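Local coordinates for acetate kinase (Entamoeba histolytica, PDB 4H0O), which probably interconverts acetate and acetyl phosphate by phosphoryl transfer, as a magnesium- and pyrophosphate-dependent acetate kinase of the ASKHA superfamily, at residues S283-I288 against L338-V343; A208-T213 against V331-M336; T50-I55 against K65-I70; S24-K29 against Q75-I80; A164-A169 against L179-H184. All blocks are in the same frame, centred on the assembly; numbering follows the deposited sequence.

Interaction 1 (S283-I288 against L338-V343); sequences SDMRDI and LEVWQV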
# COMPACT_ATOMS: atom_id res chain seq x y z
N SER B 283 14.33 6.56 16.45
CA SER B 283 13.01 6.03 16.12
C SER B 283 11.93 7.04 16.50
O SER B 283 10.76 6.87 16.16
CB SER B 283 12.76 4.71 16.86
OG SER B 283 12.67 4.91 18.26
N ASP B 284 12.34 8.09 17.20
CA ASP B 284 11.41 9.12 17.68
C ASP B 284 11.36 10.30 16.70
O ASP B 284 12.39 10.89 16.36
CB ASP B 284 11.83 9.59 19.07
CG ASP B 284 10.72 10.31 19.81
OD1 ASP B 284 10.06 11.20 19.22
OD2 ASP B 284 10.49 9.98 21.00
N MET B 285 10.15 10.63 16.25
CA MET B 285 9.95 11.70 15.26
C MET B 285 10.46 13.06 15.74
O MET B 285 10.96 13.86 14.95
CB MET B 285 8.47 11.80 14.88
CG MET B 285 8.15 12.92 13.89
SD MET B 285 9.01 12.78 12.31
CE MET B 285 7.85 11.77 11.39
N ARG B 286 10.35 13.30 17.05
CA ARG B 286 10.74 14.59 17.62
C ARG B 286 12.25 14.83 17.56
O ARG B 286 12.69 15.96 17.34
CB ARG B 286 10.21 14.71 19.06
CG ARG B 286 8.69 14.73 19.15
CD ARG B 286 8.21 14.46 20.57
NE ARG B 286 8.62 13.14 21.04
CZ ARG B 286 8.39 12.67 22.26
NH1 ARG B 286 7.74 13.40 23.15
NH2 ARG B 286 8.81 11.45 22.59
N ASP B 287 13.03 13.77 17.75
CA ASP B 287 14.48 13.84 17.60
C ASP B 287 14.85 14.09 16.13
O ASP B 287 15.81 14.80 15.83
CB ASP B 287 15.15 12.55 18.09
CG ASP B 287 14.97 12.32 19.58
OD1 ASP B 287 14.80 13.31 20.32
OD2 ASP B 287 15.01 11.15 20.00
N ILE B 288 14.08 13.48 15.23
CA ILE B 288 14.27 13.64 13.79
C ILE B 288 14.04 15.09 13.36
O ILE B 288 14.87 15.67 12.66
CB ILE B 288 13.34 12.70 13.00
CG1 ILE B 288 13.79 11.25 13.17
CG2 ILE B 288 13.31 13.07 11.53
CD1 ILE B 288 12.85 10.22 12.57
N LEU B 338 -0.99 13.77 18.62
CA LEU B 338 -1.45 14.77 19.58
C LEU B 338 -0.40 15.85 19.84
O LEU B 338 -0.74 17.02 20.04
CB LEU B 338 -1.83 14.11 20.90
CG LEU B 338 -2.89 13.01 20.84
CD1 LEU B 338 -2.97 12.27 22.17
CD2 LEU B 338 -4.25 13.58 20.47
N GLU B 339 0.87 15.46 19.82
CA GLU B 339 1.94 16.31 20.34
C GLU B 339 3.01 16.72 19.32
O GLU B 339 4.07 17.22 19.70
CB GLU B 339 2.69 15.58 21.47
CG GLU B 339 1.78 15.02 22.55
CD GLU B 339 2.55 14.32 23.67
OE1 GLU B 339 3.79 14.26 23.59
OE2 GLU B 339 1.90 13.84 24.62
N VAL B 340 2.74 16.51 18.04
CA VAL B 340 3.70 16.85 16.98
C VAL B 340 2.95 17.60 15.87
O VAL B 340 2.43 16.99 14.94
CB VAL B 340 4.44 15.65 16.37
CG1 VAL B 340 5.47 16.12 15.35
CG2 VAL B 340 5.11 14.83 17.46
N TRP B 341 2.92 18.93 15.97
CA TRP B 341 2.13 19.75 15.05
C TRP B 341 2.67 19.76 13.61
O TRP B 341 1.91 20.00 12.67
CB TRP B 341 1.98 21.18 15.57
CG TRP B 341 3.26 21.95 15.61
CD1 TRP B 341 4.11 22.07 16.66
CD2 TRP B 341 3.82 22.73 14.54
NE1 TRP B 341 5.18 22.87 16.32
CE2 TRP B 341 5.03 23.29 15.02
CE3 TRP B 341 3.43 23.01 13.23
CZ2 TRP B 341 5.84 24.10 14.24
CZ3 TRP B 341 4.24 23.82 12.45
CH2 TRP B 341 5.43 24.36 12.96
N GLN B 342 3.97 19.53 13.45
CA GLN B 342 4.59 19.53 12.13
C GLN B 342 4.03 18.42 11.24
O GLN B 342 3.89 18.60 10.03
CB GLN B 342 6.11 19.40 12.23
CG GLN B 342 6.82 20.62 12.82
CD GLN B 342 6.99 20.53 14.32
OE1 GLN B 342 6.28 19.77 14.99
NE2 GLN B 342 7.92 21.30 14.86
N VAL B 343 3.72 17.27 11.83
CA VAL B 343 3.14 16.15 11.10
C VAL B 343 1.74 16.50 10.60
O VAL B 343 1.41 16.27 9.43
CB VAL B 343 3.11 14.86 11.95
CG1 VAL B 343 2.13 13.85 11.36
CG2 VAL B 343 4.50 14.26 12.05
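This is a loose, largely apolar helix-to-helix contact in which the first turn of helix 285-293 faces the junction between helices 334-339 and 341-350. The nearest backbones are those of Arg286 and Val340, whose CA atoms are 7.4 Å apart, so side chains alone bridge the gap. Met285 points at the junction with CG anti to its backbone N (chi1 178°), and its terminal CE comes to 4.2 Å from CG2 of Val343. Val340, at the N-cap position of helix 341-350, turns CG2 to the aliphatic part of Arg286, 4.0 Å from CG. Asp284 caps helix 285-293: its OD1 takes the backbone N-H of Arg286 on the anti lone pair and, on the syn lone pair, the N-H of Arg286 NE at 3.0 Å. Arg286 NH2 donates to Asp284 OD2 at 2.7 Å, which completes a side-on, two-nitrogen salt bridge close to the guanidinium plane. Asp284, Met285 and Arg286 are predicted to bind ATP, so this cap and salt bridge would hold part of the nucleotide site in shape. Glu339 OE1 stands 4.1 Å from Arg286 NH1 but well out of the guanidinium plane, with the two planes 56° apart; any attraction would be one of charge alone.

Interaction 2 (A208-T213 against V331-M336); sequences ACHLGT and VFTDQM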
# COMPACT_ATOMS: atom_id res chain seq x y z
N ALA B 208 -9.43 8.14 10.90
CA ALA B 208 -8.67 8.33 12.12
C ALA B 208 -7.23 7.88 11.93
O ALA B 208 -6.97 6.86 11.30
CB ALA B 208 -9.31 7.58 13.27
N CYS B 209 -6.29 8.64 12.50
CA CYS B 209 -4.88 8.29 12.40
C CYS B 209 -4.29 8.03 13.79
O CYS B 209 -4.07 8.96 14.57
CB CYS B 209 -4.10 9.40 11.71
SG CYS B 209 -4.78 9.90 10.11
N HIS B 210 -4.03 6.76 14.09
CA HIS B 210 -3.36 6.39 15.33
C HIS B 210 -1.86 6.48 15.09
O HIS B 210 -1.23 5.52 14.65
CB HIS B 210 -3.76 4.97 15.74
CG HIS B 210 -3.15 4.52 17.03
ND1 HIS B 210 -3.90 4.25 18.16
CD2 HIS B 210 -1.86 4.26 17.38
CE1 HIS B 210 -3.11 3.85 19.14
NE2 HIS B 210 -1.86 3.85 18.69
N LEU B 211 -1.29 7.65 15.37
CA LEU B 211 0.13 7.87 15.14
C LEU B 211 0.91 7.66 16.44
O LEU B 211 1.12 8.60 17.22
CB LEU B 211 0.38 9.25 14.54
CG LEU B 211 -0.41 9.51 13.24
CD1 LEU B 211 0.03 10.80 12.55
CD2 LEU B 211 -0.27 8.31 12.30
N GLY B 212 1.32 6.42 16.67
CA GLY B 212 1.89 6.02 17.95
C GLY B 212 3.40 5.99 18.03
O GLY B 212 4.10 6.26 17.05
N THR B 213 3.91 5.68 19.21
CA THR B 213 5.35 5.58 19.43
C THR B 213 5.83 4.21 18.97
O THR B 213 6.99 4.03 18.61
CB THR B 213 5.72 5.77 20.91
OG1 THR B 213 7.14 5.87 21.04
CG2 THR B 213 5.21 4.60 21.74
N VAL B 331 -9.02 12.89 12.01
CA VAL B 331 -8.66 12.97 13.42
C VAL B 331 -7.31 12.35 13.72
O VAL B 331 -7.02 11.23 13.31
CB VAL B 331 -9.73 12.30 14.31
CG1 VAL B 331 -9.82 10.82 14.00
CG2 VAL B 331 -9.41 12.53 15.78
N PHE B 332 -6.48 13.08 14.46
CA PHE B 332 -5.18 12.57 14.88
C PHE B 332 -5.23 12.10 16.33
O PHE B 332 -5.83 12.75 17.19
CB PHE B 332 -4.11 13.65 14.73
CG PHE B 332 -3.86 14.05 13.31
CD1 PHE B 332 -3.06 13.26 12.49
CD2 PHE B 332 -4.41 15.21 12.79
CE1 PHE B 332 -2.82 13.63 11.17
CE2 PHE B 332 -4.18 15.58 11.48
CZ PHE B 332 -3.38 14.79 10.67
N THR B 333 -4.59 10.96 16.61
CA THR B 333 -4.57 10.45 17.97
C THR B 333 -3.24 9.79 18.32
O THR B 333 -2.34 9.69 17.47
CB THR B 333 -5.74 9.48 18.25
OG1 THR B 333 -5.82 9.19 19.65
CG2 THR B 333 -5.56 8.18 17.49
N ASP B 334 -3.11 9.36 19.57
CA ASP B 334 -1.86 8.86 20.14
C ASP B 334 -0.72 9.87 20.11
O ASP B 334 -0.87 10.97 19.56
CB ASP B 334 -1.43 7.53 19.51
CG ASP B 334 -0.18 6.96 20.17
OD1 ASP B 334 0.32 7.59 21.12
OD2 ASP B 334 0.30 5.90 19.72
N GLN B 335 0.41 9.49 20.72
CA GLN B 335 1.51 10.41 21.03
C GLN B 335 1.91 11.39 19.92
O GLN B 335 1.90 12.61 20.14
CB GLN B 335 2.74 9.63 21.50
CG GLN B 335 3.01 9.74 23.00
CD GLN B 335 4.36 10.37 23.30
OE1 GLN B 335 5.25 10.40 22.45
NE2 GLN B 335 4.51 10.89 24.52
N MET B 336 2.25 10.88 18.74
CA MET B 336 2.71 11.73 17.65
C MET B 336 1.59 12.57 17.03
O MET B 336 1.83 13.70 16.59
CB MET B 336 3.43 10.91 16.58
CG MET B 336 4.69 10.21 17.10
SD MET B 336 5.81 11.35 17.95
CE MET B 336 6.99 10.22 18.68
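Strands 205-211 and 329-333 run parallel in the core of the six-stranded sheet of the ribonuclease H-like fold. Cys209 N donates to Val331 O at 2.8 Å, nearly along the C=O axis, and Cys209 O accepts from Thr333 N. Leu211 N then reaches Thr333 O from above the carbonyl plane, and Leu211 O receives Met336 N at 3.0 Å, so the pairing passes from the strand into the first turn of helix 334-339.

His210 leaves the sheet on the face of Ala208, Val331 and Thr333. Its CB lies 4.1 Å from CG2 of Thr333; CG, anti to the backbone N (chi1 -178°), carries the ring over toward Asp334. CD2 and NE2 lie above CB of Asp334, which sits 3.9 Å from the ring centroid and 15° off the normal, a CH-pi contact. Ring and carboxylate planes are 69° apart, and NE2 is 3.2 Å from OD2 of Asp334. The other ring nitrogen, ND1, is hydrogen-bonded to OG of Ser187. Beside the Phe332 ring, Leu211 CD1 lies at the edge, 4.0 Å from Phe332 CD1.

His210 also stacks on His184, a predicted transition-state stabilizer. The Ser187 bond to ND1 and the Asp334 methylene over the ring face would thus limit the rotation of a second-shell ring beside that residue.

Interaction 3 (T50-I55 against K65-I70); sequences TEKPFI and KIETPI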
# COMPACT_ATOMS: atom_id res chain seq x y z
N THR B 50 19.66 3.54 47.99
CA THR B 50 20.44 2.39 48.43
C THR B 50 19.48 1.31 48.89
O THR B 50 19.19 1.18 50.08
CB THR B 50 21.37 2.75 49.61
OG1 THR B 50 21.88 4.08 49.43
CG2 THR B 50 22.52 1.77 49.71
N GLU B 51 19.00 0.51 47.94
CA GLU B 51 17.75 -0.21 48.14
C GLU B 51 17.53 -1.34 47.11
O GLU B 51 18.37 -1.57 46.24
CB GLU B 51 16.61 0.81 48.03
CG GLU B 51 15.33 0.46 48.74
CD GLU B 51 14.12 1.02 48.03
OE1 GLU B 51 13.92 2.26 48.06
OE2 GLU B 51 13.38 0.23 47.41
N LYS B 52 16.40 -2.02 47.24
CA LYS B 52 16.03 -3.14 46.38
C LYS B 52 15.00 -2.69 45.34
O LYS B 52 14.49 -1.57 45.42
CB LYS B 52 15.43 -4.26 47.24
CG LYS B 52 16.22 -4.58 48.50
CD LYS B 52 15.55 -5.70 49.27
CE LYS B 52 16.09 -5.80 50.69
NZ LYS B 52 15.28 -6.74 51.52
N PRO B 53 14.68 -3.56 44.36
CA PRO B 53 13.55 -3.20 43.48
C PRO B 53 12.25 -3.28 44.27
O PRO B 53 12.17 -4.03 45.24
CB PRO B 53 13.59 -4.29 42.40
CG PRO B 53 14.30 -5.43 43.04
CD PRO B 53 15.33 -4.81 43.93
N PHE B 54 11.25 -2.51 43.86
CA PHE B 54 10.02 -2.40 44.64
C PHE B 54 8.82 -2.04 43.78
O PHE B 54 8.97 -1.55 42.66
CB PHE B 54 10.20 -1.33 45.73
CG PHE B 54 10.48 0.04 45.19
CD1 PHE B 54 11.76 0.41 44.82
CD2 PHE B 54 9.45 0.97 45.06
CE1 PHE B 54 12.02 1.68 44.33
CE2 PHE B 54 9.71 2.24 44.56
CZ PHE B 54 10.99 2.59 44.20
N ILE B 55 7.63 -2.29 44.31
CA ILE B 55 6.41 -1.77 43.72
C ILE B 55 6.11 -0.42 44.34
O ILE B 55 6.07 -0.28 45.56
CB ILE B 55 5.21 -2.71 43.95
CG1 ILE B 55 5.54 -4.13 43.47
CG2 ILE B 55 3.97 -2.19 43.24
CD1 ILE B 55 4.42 -5.12 43.66
N LYS B 65 6.14 2.22 49.11
CA LYS B 65 7.10 1.33 48.47
C LYS B 65 7.23 0.00 49.21
O LYS B 65 7.62 -0.03 50.38
CB LYS B 65 8.45 2.02 48.35
CG LYS B 65 8.40 3.34 47.59
CD LYS B 65 9.76 4.03 47.57
CE LYS B 65 9.74 5.25 46.66
NZ LYS B 65 11.04 5.99 46.69
N ILE B 66 6.90 -1.09 48.52
CA ILE B 66 7.06 -2.42 49.07
C ILE B 66 8.22 -3.11 48.35
O ILE B 66 8.13 -3.36 47.14
CB ILE B 66 5.78 -3.27 48.91
CG1 ILE B 66 4.63 -2.68 49.71
CG2 ILE B 66 6.03 -4.71 49.36
CD1 ILE B 66 3.85 -1.61 48.98
N GLU B 67 9.30 -3.39 49.08
CA GLU B 67 10.46 -4.03 48.48
C GLU B 67 10.12 -5.45 48.04
O GLU B 67 9.44 -6.19 48.75
CB GLU B 67 11.65 -4.02 49.45
CG GLU B 67 12.30 -2.65 49.58
CD GLU B 67 13.37 -2.61 50.66
OE1 GLU B 67 13.06 -2.99 51.81
OE2 GLU B 67 14.51 -2.20 50.35
N THR B 68 10.60 -5.81 46.86
CA THR B 68 10.25 -7.08 46.23
C THR B 68 11.45 -7.64 45.50
O THR B 68 12.37 -6.90 45.15
CB THR B 68 9.10 -6.89 45.20
OG1 THR B 68 9.36 -5.70 44.43
CG2 THR B 68 7.76 -6.75 45.90
N PRO B 69 11.45 -8.96 45.24
CA PRO B 69 12.41 -9.49 44.28
C PRO B 69 12.00 -9.00 42.89
O PRO B 69 10.95 -8.37 42.77
CB PRO B 69 12.19 -11.01 44.37
CG PRO B 69 11.48 -11.23 45.68
CD PRO B 69 10.64 -10.02 45.87
N ILE B 70 12.80 -9.26 41.87
CA ILE B 70 12.36 -8.97 40.51
C ILE B 70 11.16 -9.86 40.21
O ILE B 70 11.21 -11.08 40.41
CB ILE B 70 13.48 -9.19 39.47
CG1 ILE B 70 14.58 -8.14 39.65
CG2 ILE B 70 12.92 -9.11 38.06
CD1 ILE B 70 14.08 -6.71 39.54
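A beta hairpin, strands 54-59 and 62-67, forms the edge of the eight-stranded sheet, and this contact lies at its open end, where residues 50-53 lead into the first strand and residues 68-70 lead out of the second. Ile55 and Ile66 make an antiparallel hydrogen-bonded pair: Ile66 N donates to Ile55 O at 3.2 Å, in the carbonyl plane, while Ile55 N approaches Ile66 O from above the plane of the Ile66 carbonyl. Phe54 and Glu67 form the adjoining non-hydrogen-bonded pair. Beyond it Thr68 N closes a nearly straight bond to Pro53 O, 2.9 Å and 170° at the hydrogen; the hydroxyl of Thr68 adds a weak bond to the same oxygen.

Side chains extend the pairing beyond the backbone. The Phe54 ring, with CG in the crowded position between backbone N and carbonyl carbon (chi1 61°), lies alongside the extended Lys65 chain, the two pointing the same way; CE2 of Phe54 is 3.5 Å from CG of Lys65. Pro53 crosses Ile70 at about a right angle, its CG 3.7 Å from CD1 of Ile70. The Glu67 carboxylate crosses the Lys52 chain, OE2 lying 3.5 Å from CG of Lys52.

Lys52 NZ is 4.4 Å from Glu67 OE1, beyond a salt bridge, whereas Glu51 OE2 is 4.0 Å from Glu67 OE2. The two carboxylates could disfavour each other, though solvent and the nearby Lys52 and Lys65 ammonium groups probably temper this.

Interaction 4 (S24-K29 against Q75-I80); sequences SSLTYK and QAAKLI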
# COMPACT_ATOMS: atom_id res chain seq x y z
N SER B 24 9.09 -4.26 30.88
CA SER B 24 9.94 -4.55 32.03
C SER B 24 9.14 -4.58 33.34
O SER B 24 9.66 -5.00 34.38
CB SER B 24 11.07 -3.53 32.14
OG SER B 24 10.71 -2.47 33.01
N SER B 25 7.89 -4.14 33.29
CA SER B 25 7.07 -4.07 34.49
C SER B 25 5.58 -4.14 34.20
O SER B 25 5.14 -4.05 33.05
CB SER B 25 7.37 -2.77 35.25
OG SER B 25 6.82 -1.66 34.58
N LEU B 26 4.80 -4.31 35.27
CA LEU B 26 3.35 -4.25 35.19
C LEU B 26 2.87 -2.99 35.90
O LEU B 26 3.32 -2.69 37.01
CB LEU B 26 2.72 -5.48 35.85
CG LEU B 26 1.20 -5.47 36.00
CD1 LEU B 26 0.54 -5.48 34.64
CD2 LEU B 26 0.72 -6.65 36.84
N THR B 27 1.99 -2.23 35.26
CA THR B 27 1.37 -1.07 35.89
C THR B 27 -0.13 -1.30 36.06
O THR B 27 -0.71 -2.15 35.39
CB THR B 27 1.61 0.22 35.09
OG1 THR B 27 0.88 0.16 33.86
CG2 THR B 27 3.09 0.41 34.79
N TYR B 28 -0.75 -0.53 36.95
CA TYR B 28 -2.19 -0.65 37.18
C TYR B 28 -2.79 0.68 37.60
O TYR B 28 -2.10 1.55 38.11
CB TYR B 28 -2.49 -1.71 38.25
CG TYR B 28 -2.32 -1.22 39.67
CD1 TYR B 28 -1.09 -1.30 40.32
CD2 TYR B 28 -3.40 -0.69 40.38
CE1 TYR B 28 -0.94 -0.86 41.62
CE2 TYR B 28 -3.25 -0.25 41.68
CZ TYR B 28 -2.03 -0.34 42.29
OH TYR B 28 -1.88 0.10 43.59
N LYS B 29 -4.10 0.81 37.39
CA LYS B 29 -4.84 1.94 37.91
C LYS B 29 -6.19 1.46 38.44
O LYS B 29 -6.73 0.46 37.96
CB LYS B 29 -5.05 3.00 36.82
CG LYS B 29 -3.80 3.74 36.39
CD LYS B 29 -4.13 4.89 35.46
CE LYS B 29 -2.88 5.59 34.93
NZ LYS B 29 -2.12 6.27 36.01
N GLN B 75 3.09 -12.53 39.05
CA GLN B 75 3.54 -12.37 40.44
C GLN B 75 3.25 -10.96 40.93
O GLN B 75 2.78 -10.76 42.05
CB GLN B 75 5.03 -12.68 40.57
CG GLN B 75 5.39 -14.16 40.49
CD GLN B 75 6.85 -14.38 40.12
OE1 GLN B 75 7.60 -13.43 39.92
NE2 GLN B 75 7.24 -15.65 40.02
N ALA B 76 3.55 -9.97 40.09
CA ALA B 76 3.26 -8.58 40.42
C ALA B 76 1.76 -8.38 40.58
O ALA B 76 1.31 -7.70 41.50
CB ALA B 76 3.82 -7.66 39.35
N ALA B 77 0.99 -8.97 39.67
CA ALA B 77 -0.47 -8.87 39.71
C ALA B 77 -1.03 -9.32 41.05
O ALA B 77 -1.83 -8.62 41.67
CB ALA B 77 -1.08 -9.68 38.58
N LYS B 78 -0.59 -10.50 41.50
CA LYS B 78 -1.00 -11.05 42.79
C LYS B 78 -0.69 -10.11 43.95
O LYS B 78 -1.55 -9.83 44.79
CB LYS B 78 -0.34 -12.41 43.02
CG LYS B 78 -0.47 -12.93 44.45
CD LYS B 78 -0.57 -14.45 44.47
CE LYS B 78 -0.88 -14.96 45.88
NZ LYS B 78 -1.37 -16.37 45.87
N LEU B 79 0.55 -9.62 43.99
CA LEU B 79 0.99 -8.74 45.07
C LEU B 79 0.27 -7.39 45.02
O LEU B 79 0.05 -6.76 46.06
CB LEU B 79 2.51 -8.56 45.03
CG LEU B 79 3.35 -9.54 45.86
CD1 LEU B 79 2.92 -10.98 45.64
CD2 LEU B 79 4.84 -9.39 45.55
N ILE B 80 -0.09 -6.94 43.82
CA ILE B 80 -0.88 -5.72 43.66
C ILE B 80 -2.27 -5.90 44.26
O ILE B 80 -2.74 -5.07 45.04
CB ILE B 80 -1.00 -5.32 42.17
CG1 ILE B 80 0.33 -4.75 41.66
CG2 ILE B 80 -2.11 -4.30 41.97
CD1 ILE B 80 0.37 -4.53 40.16
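Helix 73-86 packs across one face of the eight-stranded sheet of the N-terminal ribonuclease H-like domain, and here it lies over strand 26-31. The short axes are 9.0 Å apart at closest approach, with their N-to-C directions at 32°. Strand alternation sends Leu26 and Tyr28 toward the helix while Thr27 points away from it, and Ala76 and Ile80, one turn apart, point back; the bond Ile80 N to Ala76 O ties them together.

Tyr28 and Ile80 reach toward each other tip to tip. The Tyr28 ring stands with CG in the crowded position between backbone N and carbonyl carbon (chi1 81°), which turns one face to the helix. Ile80 sets CG2, anti to its backbone N, over that face: the methyl is 3.7 Å from the ring centroid and 15° off the normal, a CH-pi contact displaced toward the rim. The phenol oxygen is satisfied elsewhere, by a hydrogen bond to His57 on strand 54-59.

Leu26, its CG anti to the backbone N, presents a single branch. CD2 rests on the helix backbone at Ala77 N and touches the CB atoms of Ala76 and Ala77, at 4.1 Å and 3.9 Å respectively. Phe19 and Val21 of strand 16-21 also touch Leu26. The two clusters meet at Ile80 CD1, which lies 4.0 Å from Leu26 CD2 and 3.5 Å from Tyr28 CD1.

Interaction 5 (A164-A169 against L179-H184); sequences AERTYA and LKFGFH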
# COMPACT_ATOMS: atom_id res chain seq x y z
N ALA B 164 -14.12 -8.55 1.09
CA ALA B 164 -13.36 -7.95 -0.01
C ALA B 164 -12.24 -7.04 0.49
O ALA B 164 -11.21 -6.89 -0.18
CB ALA B 164 -14.29 -7.19 -0.94
N GLU B 165 -12.44 -6.43 1.65
CA GLU B 165 -11.47 -5.50 2.22
C GLU B 165 -10.44 -6.23 3.09
O GLU B 165 -9.37 -5.69 3.37
CB GLU B 165 -12.19 -4.43 3.05
CG GLU B 165 -13.55 -4.02 2.50
CD GLU B 165 -13.46 -3.02 1.37
OE1 GLU B 165 -12.65 -2.08 1.48
OE2 GLU B 165 -14.19 -3.19 0.37
N ARG B 166 -10.78 -7.44 3.52
CA ARG B 166 -9.88 -8.25 4.34
C ARG B 166 -9.05 -9.21 3.50
O ARG B 166 -8.14 -9.86 4.00
CB ARG B 166 -10.67 -9.07 5.37
CG ARG B 166 -11.38 -8.27 6.44
CD ARG B 166 -12.06 -9.19 7.45
NE ARG B 166 -11.10 -9.96 8.23
CZ ARG B 166 -11.38 -11.11 8.85
NH1 ARG B 166 -12.60 -11.63 8.77
NH2 ARG B 166 -10.44 -11.74 9.54
N THR B 167 -9.39 -9.29 2.21
CA THR B 167 -8.83 -10.32 1.33
C THR B 167 -7.69 -9.83 0.44
O THR B 167 -7.85 -8.85 -0.30
CB THR B 167 -9.92 -10.92 0.42
OG1 THR B 167 -10.97 -11.48 1.22
CG2 THR B 167 -9.34 -12.00 -0.48
N TYR B 168 -6.56 -10.51 0.50
CA TYR B 168 -5.45 -10.24 -0.40
C TYR B 168 -5.59 -11.06 -1.68
O TYR B 168 -6.05 -12.20 -1.65
CB TYR B 168 -4.11 -10.53 0.29
CG TYR B 168 -3.80 -9.57 1.41
CD1 TYR B 168 -3.44 -8.25 1.15
CD2 TYR B 168 -3.86 -9.98 2.74
CE1 TYR B 168 -3.16 -7.37 2.16
CE2 TYR B 168 -3.57 -9.10 3.77
CZ TYR B 168 -3.22 -7.80 3.47
OH TYR B 168 -2.93 -6.91 4.48
N ALA B 169 -5.19 -10.47 -2.81
CA ALA B 169 -5.37 -11.11 -4.11
C ALA B 169 -4.42 -12.30 -4.33
O ALA B 169 -3.64 -12.31 -5.28
CB ALA B 169 -5.20 -10.09 -5.22
N LEU B 179 -5.83 -13.52 6.06
CA LEU B 179 -6.82 -12.45 6.00
C LEU B 179 -6.33 -11.25 6.81
O LEU B 179 -5.54 -11.39 7.75
CB LEU B 179 -8.17 -12.94 6.52
CG LEU B 179 -8.89 -13.96 5.64
CD1 LEU B 179 -10.23 -14.37 6.25
CD2 LEU B 179 -9.10 -13.40 4.23
N LYS B 180 -6.79 -10.07 6.43
CA LYS B 180 -6.46 -8.85 7.16
C LYS B 180 -7.20 -8.84 8.50
O LYS B 180 -8.35 -9.26 8.59
CB LYS B 180 -6.83 -7.62 6.34
CG LYS B 180 -6.67 -6.30 7.08
CD LYS B 180 -6.99 -5.10 6.19
CE LYS B 180 -6.08 -5.06 4.97
NZ LYS B 180 -6.31 -3.82 4.17
N PHE B 181 -6.52 -8.37 9.55
CA PHE B 181 -7.15 -8.20 10.85
C PHE B 181 -7.32 -6.72 11.19
O PHE B 181 -8.44 -6.23 11.31
CB PHE B 181 -6.35 -8.92 11.94
CG PHE B 181 -6.56 -10.41 11.98
CD1 PHE B 181 -7.71 -10.95 12.54
CD2 PHE B 181 -5.61 -11.28 11.46
CE1 PHE B 181 -7.91 -12.32 12.58
CE2 PHE B 181 -5.80 -12.65 11.49
CZ PHE B 181 -6.96 -13.17 12.05
N GLY B 182 -6.21 -6.01 11.34
CA GLY B 182 -6.25 -4.62 11.74
C GLY B 182 -6.07 -4.51 13.25
O GLY B 182 -6.50 -5.40 13.99
N PHE B 183 -5.43 -3.44 13.70
CA PHE B 183 -5.12 -3.31 15.12
C PHE B 183 -5.44 -1.90 15.61
O PHE B 183 -6.06 -1.12 14.89
CB PHE B 183 -3.65 -3.69 15.38
CG PHE B 183 -3.31 -5.09 14.95
CD1 PHE B 183 -2.98 -5.36 13.62
CD2 PHE B 183 -3.32 -6.14 15.86
CE1 PHE B 183 -2.68 -6.65 13.21
CE2 PHE B 183 -3.01 -7.43 15.45
CZ PHE B 183 -2.69 -7.69 14.13
N HIS B 184 -5.02 -1.57 16.84
CA HIS B 184 -5.38 -0.30 17.48
C HIS B 184 -6.90 -0.12 17.56
O HIS B 184 -7.40 1.00 17.63
CB HIS B 184 -4.75 0.89 16.74
CG HIS B 184 -3.27 0.80 16.58
ND1 HIS B 184 -2.61 1.22 15.44
CD2 HIS B 184 -2.31 0.33 17.41
CE1 HIS B 184 -1.32 1.02 15.58
NE2 HIS B 184 -1.10 0.48 16.77
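Hydrogen bonds hold the end of helix 163-166 to the loop that leads into helix 185-195, and they centre on Arg166 and Lys180, whose CA atoms are 4.5 Å apart. Lys180 N donates to Arg166 O at 2.8 Å, in the carbonyl plane and on a lone pair. In return Arg166 NE donates to Lys180 O at 2.9 Å and 169° at the hydrogen, nearly along the C=O axis and in the guanidinium plane; NH2 adds a weak bond to the same oxygen. The bend of the Arg166 chain at chi3 (66°) accompanies this return.

Packing surrounds this polar core. Leu179 crosses Arg166 at about a right angle and lays CD1 over one face of the guanidinium, while its CD2 comes to 4.0 Å from OG1 of Thr167, itself hydrogen-bonded to Gln163 O. Lys180 crosses Tyr168, with CE 3.7 Å from OH. Lys180 NZ passes 3.7 Å from Glu165 O; its polar partners lie outside, a weak hydrogen bond to Thr229 O and a long, weak ion pair with Asp228.

Arg166 CZ is 5.6 Å from the centroid of the Phe181 ring, a long cation-pi contact and at most weak. The second subunit packs on Tyr168 and Glu165.

Farther along, His184, N-cap of helix 185-195, bonds through its backbone N to Asp154. They are the predicted transition-state stabilizer and proton donor/acceptor respectively, consistent with a loop that carries a catalytic residue in this acetokinase.

Overall arrangement
Interactions 1 and 2 adjoin, centres 11 Å apart, and share helix 334-339: Met336 CE reaches 3.3 Å from Asp284 OD1, bringing the helix that follows strand 329-333 to the predicted ATP-binding residues. Interaction 5 meets interaction 2 through stacked rings, His210 CD2 lying 3.7 Å from His184 ND1, so the three contacts form a connected set that includes those residues and His184. Interactions 3 and 4 form a second group on the N-terminal sheet, centres 13 Å apart, where Thr68 CG2 packs 4.0 Å from Leu79 CD2. Interaction 3 is nested within the loop closed by interaction 4. In interaction 4, Leu26 lies about 6 Å, between side chains, from Asn20, a predicted Mg(2+) ligand, whereas interaction 3 lies away from the predicted sites.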